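Local atomic coordinates of basic helix-loop-helix, putative, expressed (Oryza sativa subsp. japonica, PDB entry 5LW0), a protein that binds ADP-ribose through its macrodomain and probably takes part in the repair of DNA interstrand crosslinks. Residues R36-S42 and N72-V78. Numbering follows the deposited sequence. Where two conformers were deposited one is given.
Sequences RTLAFPS and NIRLVLV. With AR6 ([(2R,3S,4R,5R)-5-(6-aminopurin-9-yl)-3,4-dihydroxy-oxolan-2-yl]methyl [hydroxy-[[(2R,3S,4R,5S)-3,4,5-trihydroxyoxolan-2-yl]methoxy]phosphoryl] hydrogen phosphate), chain C.
Strands 37-40 and 74-78 run parallel, their axes 4.7 Å apart at closest and 19° from alignment, with Thr37 level with Arg74, Leu38 with Leu75, Ala39 with Val76 and Phe40 with Leu77. The hydrogen bonds zigzag in the parallel pattern: Arg74 N to Arg36 O (2.9 Å), Leu38 N to Arg74 O (3.0 Å), Val76 N to Leu38 O (2.8 Å), Phe40 N to Val76 O (2.9 Å) and Val78 N to Phe40 O (2.8 Å). Helix 52-69 makes the crossover between them, a beta-alpha-beta unit in the central sheet of the macrodomain.

Leu38, Phe40, Leu75 and Leu77 share one face, towards helices 85-96 and 208-230. Phe40, chi1 p, swings its ring beneath the neighbouring strand: Leu77 CA sits 4.2 Å from the ring centroid, a CH-pi contact over the face, Leu75 CB meets the ring edge at Phe40 CE1 (4.1 Å), and Phe223 packs edge-to-face. On the other face, Arg74, chi1 and chi2 t and chi3 p, gives NE and NH2 to Thr37 OG1, each at 3.0 Å; that hydroxyl also bonds Ile33 O. At the strands' start, Arg36 NH1 reaches Asn72 O (3.0 Å).

Pro41 CA still approaches Val78 O (3.5 Å). Beyond Pro41 the direct pairing ends: Ser42 N lies 4.3 Å from Val78 O, and a water bridges them, accepting from Ser42 N (2.8 Å), donating to Val78 O (2.7 Å) and hydrogen-bonded to AR6 O3' (2.8 Å). An apolar, tightly bonded middle thus leads to the C-terminal ends of the strands, where main-chain polarity serves ADP-ribose through water.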
ATOM      1  N   ARG A  36       0.596  14.853   1.663  1.00 16.82           N
ATOM      2  CA  ARG A  36      -0.411  14.281   2.482  1.00 16.27           C
ATOM      3  C   ARG A  36      -1.247  13.242   1.730  1.00 15.65           C
ATOM      4  O   ARG A  36      -2.331  12.962   2.104  1.00 15.36           O
ATOM      5  CB  ARG A  36      -1.332  15.399   3.026  1.00 19.49           C
ATOM      6  CG  ARG A  36      -0.619  16.333   4.019  1.00 23.07           C
ATOM      7  CD  ARG A  36      -1.462  17.507   4.460  1.00 24.31           C
ATOM      8  NE  ARG A  36      -1.735  18.458   3.386  1.00 26.88           N
ATOM      9  CZ  ARG A  36      -2.895  18.630   2.769  1.00 27.90           C
ATOM     10  NH1 ARG A  36      -3.955  17.899   3.070  1.00 29.61           N
ATOM     11  NH2 ARG A  36      -2.992  19.543   1.795  1.00 36.25           N
ATOM     12  N   THR A  37      -0.626  12.628   0.717  1.00 14.10           N
ATOM     13  CA  THR A  37      -1.242  11.632  -0.082  1.00 13.93           C
ATOM     14  C   THR A  37      -0.439  10.334  -0.017  1.00 14.85           C
ATOM     15  O   THR A  37       0.775  10.335  -0.201  1.00 15.87           O
ATOM     16  CB  THR A  37      -1.356  12.045  -1.574  1.00 15.77           C
ATOM     17  OG1 THR A  37      -2.070  13.286  -1.719  1.00 15.54           O
ATOM     18  CG2 THR A  37      -2.115  10.968  -2.371  1.00 15.80           C
ATOM     19  N   LEU A  38      -1.162   9.255   0.252  1.00 12.84           N
ATOM     20  CA  LEU A  38      -0.621   7.905   0.220  1.00 12.02           C
ATOM     21  C   LEU A  38      -1.225   7.145  -0.949  1.00 12.08           C
ATOM     22  O   LEU A  38      -2.441   7.091  -1.059  1.00 13.55           O
ATOM     23  CB  LEU A  38      -1.038   7.133   1.516  1.00 11.95           C
ATOM     24  CG  LEU A  38      -0.711   5.639   1.518  1.00 11.97           C
ATOM     25  CD1 LEU A  38       0.784   5.429   1.560  1.00 13.25           C
ATOM     26  CD2 LEU A  38      -1.384   4.972   2.711  1.00 12.96           C
ATOM     27  N   ALA A  39      -0.394   6.612  -1.800  1.00 11.76           N
ATOM     28  CA  ALA A  39      -0.846   5.636  -2.817  1.00 13.11           C
ATOM     29  C   ALA A  39      -0.509   4.254  -2.298  1.00 12.52           C
ATOM     30  O   ALA A  39       0.644   3.993  -1.861  1.00 12.16           O
ATOM     31  CB  ALA A  39      -0.178   5.884  -4.137  1.00 13.66           C
ATOM     32  N   PHE A  40      -1.430   3.349  -2.415  1.00 12.90           N
ATOM     33  CA  PHE A  40      -1.211   2.003  -1.987  1.00 11.99           C
ATOM     34  C   PHE A  40      -1.819   1.026  -2.964  1.00 13.06           C
ATOM     35  O   PHE A  40      -2.894   1.283  -3.550  1.00 13.48           O
ATOM     36  CB  PHE A  40      -1.769   1.744  -0.552  1.00 11.28           C
ATOM     37  CG  PHE A  40      -3.220   1.900  -0.433  1.00 11.87           C
ATOM     38  CD1 PHE A  40      -3.770   3.142  -0.320  1.00 12.28           C
ATOM     39  CD2 PHE A  40      -4.075   0.763  -0.336  1.00 12.77           C
ATOM     40  CE1 PHE A  40      -5.157   3.295  -0.168  1.00 13.61           C
ATOM     41  CE2 PHE A  40      -5.445   0.895  -0.161  1.00 13.31           C
ATOM     42  CZ  PHE A  40      -5.991   2.168  -0.054  1.00 13.54           C
ATOM     43  N   PRO A  41      -1.204  -0.163  -3.094  1.00 13.26           N
ATOM     44  CA  PRO A  41      -1.801  -1.231  -3.862  1.00 14.74           C
ATOM     45  C   PRO A  41      -2.665  -2.132  -2.982  1.00 13.99           C
ATOM     46  O   PRO A  41      -2.610  -2.031  -1.738  1.00 15.21           O
ATOM     47  CB  PRO A  41      -0.578  -2.009  -4.302  1.00 16.62           C
ATOM     48  CG  PRO A  41       0.299  -1.946  -3.117  1.00 15.85           C
ATOM     49  CD  PRO A  41       0.044  -0.582  -2.472  1.00 14.61           C
ATOM     50  N   SER A  42      -3.400  -3.048  -3.609  1.00 12.92           N
ATOM     51  CA  SER A  42      -4.219  -3.979  -2.878  1.00 14.51           C
ATOM     52  C   SER A  42      -3.336  -5.059  -2.249  1.00 16.32           C
ATOM     53  O   SER A  42      -2.818  -5.939  -2.924  1.00 19.99           O
ATOM     54  CB  SER A  42      -5.223  -4.589  -3.783  1.00 14.84           C
ATOM     55  OG  SER A  42      -6.007  -5.583  -3.123  1.00 14.53           O
ATOM     56  N   ASN A  72      -7.317  15.818   6.619  1.00 29.88           N
ATOM     57  CA  ASN A  72      -6.288  16.407   5.795  1.00 34.06           C
ATOM     58  C   ASN A  72      -5.350  15.359   5.242  1.00 26.99           C
ATOM     59  O   ASN A  72      -4.200  15.625   5.035  1.00 27.77           O
ATOM     60  CB  ASN A  72      -5.494  17.458   6.594  1.00 43.23           C
ATOM     61  CG  ASN A  72      -6.392  18.566   7.192  1.00 57.11           C
ATOM     62  OD1 ASN A  72      -6.241  18.952   8.366  1.00 72.56           O
ATOM     63  ND2 ASN A  72      -7.357  19.033   6.407  1.00 60.39           N
ATOM     64  N   ILE A  73      -5.836  14.134   5.113  1.00 21.27           N
ATOM     65  CA  ILE A  73      -5.049  13.083   4.392  1.00 19.94           C
ATOM     66  C   ILE A  73      -5.850  12.641   3.219  1.00 16.91           C
ATOM     67  O   ILE A  73      -7.064  12.745   3.200  1.00 18.18           O
ATOM     68  CB  ILE A  73      -4.688  11.864   5.260  1.00 19.33           C
ATOM     69  CG1 ILE A  73      -5.950  11.199   5.871  1.00 20.45           C
ATOM     70  CG2 ILE A  73      -3.678  12.250   6.315  1.00 21.00           C
ATOM     71  CD1 ILE A  73      -5.703   9.798   6.440  1.00 22.42           C
ATOM     72  N   ARG A  74      -5.147  12.119   2.221  1.00 14.00           N
ATOM     73  CA  ARG A  74      -5.790  11.585   1.052  0.50 14.29           C
ATOM     74  C   ARG A  74      -5.200  10.215   0.763  1.00 13.62           C
ATOM     75  O   ARG A  74      -3.996  10.017   0.876  1.00 14.05           O
ATOM     76  CB  ARG A  74      -5.573  12.536  -0.147  0.50 15.28           C
ATOM     77  CG  ARG A  74      -6.299  12.136  -1.391  0.50 15.31           C
ATOM     78  CD  ARG A  74      -6.182  13.262  -2.470  0.50 15.72           C
ATOM     79  NE  ARG A  74      -4.800  13.450  -2.919  0.50 15.05           N
ATOM     80  CZ  ARG A  74      -4.456  14.133  -3.998  0.50 14.41           C
ATOM     81  NH1 ARG A  74      -5.436  14.637  -4.783  0.50 14.98           N
ATOM     82  NH2 ARG A  74      -3.155  14.208  -4.359  0.50 16.01           N
ATOM     83  N   LEU A  75      -6.074   9.271   0.410  1.00 12.56           N
ATOM     84  CA  LEU A  75      -5.687   7.876   0.199  1.00 12.93           C
ATOM     85  C   LEU A  75      -6.063   7.460  -1.207  1.00 13.23           C
ATOM     86  O   LEU A  75      -7.172   7.671  -1.627  1.00 14.63           O
ATOM     87  CB  LEU A  75      -6.427   6.980   1.199  1.00 14.06           C
ATOM     88  CG  LEU A  75      -6.214   7.361   2.679  1.00 16.46           C
ATOM     89  CD1 LEU A  75      -7.134   6.521   3.585  1.00 17.43           C
ATOM     90  CD2 LEU A  75      -4.800   7.149   3.074  1.00 15.90           C
ATOM     91  N   VAL A  76      -5.142   6.838  -1.909  1.00 12.15           N
ATOM     92  CA  VAL A  76      -5.369   6.485  -3.325  1.00 12.24           C
ATOM     93  C   VAL A  76      -4.978   4.983  -3.526  1.00 11.84           C
ATOM     94  O   VAL A  76      -3.848   4.615  -3.323  1.00 12.59           O
ATOM     95  CB  VAL A  76      -4.550   7.349  -4.303  1.00 13.00           C
ATOM     96  CG1 VAL A  76      -4.872   6.956  -5.728  1.00 13.84           C
ATOM     97  CG2 VAL A  76      -4.800   8.804  -4.085  1.00 14.24           C
ATOM     98  N   LEU A  77      -5.975   4.151  -3.860  1.00 11.29           N
ATOM     99  CA  LEU A  77      -5.755   2.762  -4.189  1.00 12.68           C
ATOM    100  C   LEU A  77      -5.350   2.664  -5.663  1.00 12.75           C
ATOM    101  O   LEU A  77      -6.116   3.106  -6.542  1.00 13.82           O
ATOM    102  CB  LEU A  77      -6.991   1.915  -3.881  1.00 11.61           C
ATOM    103  CG  LEU A  77      -6.929   0.433  -4.356  1.00 12.72           C
ATOM    104  CD1 LEU A  77      -5.866  -0.373  -3.594  1.00 13.35           C
ATOM    105  CD2 LEU A  77      -8.280  -0.173  -4.212  1.00 12.82           C
ATOM    106  N   VAL A  78      -4.213   2.062  -5.928  1.00 12.48           N
ATOM    107  CA  VAL A  78      -3.714   1.966  -7.274  0.50 13.60           C
ATOM    108  C   VAL A  78      -3.604   0.515  -7.728  1.00 15.30           C
ATOM    109  O   VAL A  78      -3.269  -0.373  -6.946  1.00 15.71           O
ATOM    110  CB  VAL A  78      -2.361   2.672  -7.445  0.50 14.29           C
ATOM    111  CG1 VAL A  78      -2.506   4.152  -7.122  0.50 13.80           C
ATOM    112  CG2 VAL A  78      -1.280   2.013  -6.599  0.50 14.52           C
TER
HETATM  113  N1  AR6 C 301       1.808  -0.630  -9.625  1.00 16.95           N
HETATM  114  C2  AR6 C 301       0.599  -0.760  -9.039  1.00 18.03           C
HETATM  115  N3  AR6 C 301       0.078  -1.912  -8.664  1.00 18.91           N
HETATM  116  C4  AR6 C 301       0.765  -3.080  -8.860  1.00 21.42           C
HETATM  117  C5  AR6 C 301       2.072  -3.057  -9.443  1.00 22.40           C
HETATM  118  C6  AR6 C 301       2.598  -1.737  -9.832  1.00 18.89           C
HETATM  119  N6  AR6 C 301       3.787  -1.583 -10.363  1.00 19.77           N
HETATM  120  N7  AR6 C 301       2.524  -4.397  -9.502  1.00 22.08           N
HETATM  121  C8  AR6 C 301       1.557  -5.149  -8.929  1.00 20.80           C
HETATM  122  N9  AR6 C 301       0.492  -4.363  -8.528  1.00 21.22           N
HETATM  123  PA  AR6 C 301       1.455  -8.348  -5.051  1.00 20.24           P
HETATM  124  PB  AR6 C 301       0.727  -9.595  -2.445  1.00 19.39           P
HETATM  125  C1' AR6 C 301      -0.690  -4.745  -7.785  1.00 20.94           C
HETATM  126  O1A AR6 C 301       1.459  -9.768  -5.655  1.00 22.58           O
HETATM  127  O1B AR6 C 301      -0.413 -10.389  -3.033  1.00 17.94           O
HETATM  128  C1D AR6 C 301       5.663  -9.790  -3.580  1.00 39.55           C
HETATM  129  O1D AR6 C 301       6.539 -10.003  -4.667  1.00 39.06           O
HETATM  130  C2' AR6 C 301      -1.316  -6.100  -8.088  1.00 19.81           C
HETATM  131  O2' AR6 C 301      -2.065  -6.116  -9.342  1.00 21.13           O
HETATM  132  O2A AR6 C 301       2.575  -7.423  -5.342  1.00 20.34           O
HETATM  133  O2B AR6 C 301       0.562  -8.924  -1.113  1.00 18.03           O
HETATM  134  C2D AR6 C 301       6.459  -9.931  -2.248  1.00 39.83           C
HETATM  135  O2D AR6 C 301       7.840 -10.417  -2.494  1.00 34.94           O
HETATM  136  C3' AR6 C 301      -2.129  -6.323  -6.836  1.00 22.37           C
HETATM  137  O3' AR6 C 301      -3.434  -5.688  -6.915  1.00 21.52           O
HETATM  138  O3A AR6 C 301       1.281  -8.438  -3.434  1.00 19.65           O
HETATM  139  C3D AR6 C 301       5.658 -10.890  -1.411  1.00 33.63           C
HETATM  140  O3D AR6 C 301       6.408 -12.138  -1.409  1.00 46.89           O
HETATM  141  C4' AR6 C 301      -1.289  -5.649  -5.733  1.00 20.37           C
HETATM  142  O4' AR6 C 301      -0.306  -4.879  -6.387  1.00 21.19           O
HETATM  143  C4D AR6 C 301       4.309 -11.051  -2.152  1.00 30.38           C
HETATM  144  O4D AR6 C 301       4.516 -10.703  -3.542  1.00 29.21           O
HETATM  145  C5' AR6 C 301      -0.611  -6.622  -4.802  1.00 22.56           C
HETATM  146  O5' AR6 C 301       0.028  -7.692  -5.524  1.00 21.21           O
HETATM  147  C5D AR6 C 301       3.190 -10.135  -1.667  1.00 22.87           C
HETATM  148  O5D AR6 C 301       1.994 -10.592  -2.337  1.00 20.97           O
HETATM  149  O   HOH W   1      -3.717  -3.006  -6.347  1.00 18.27           O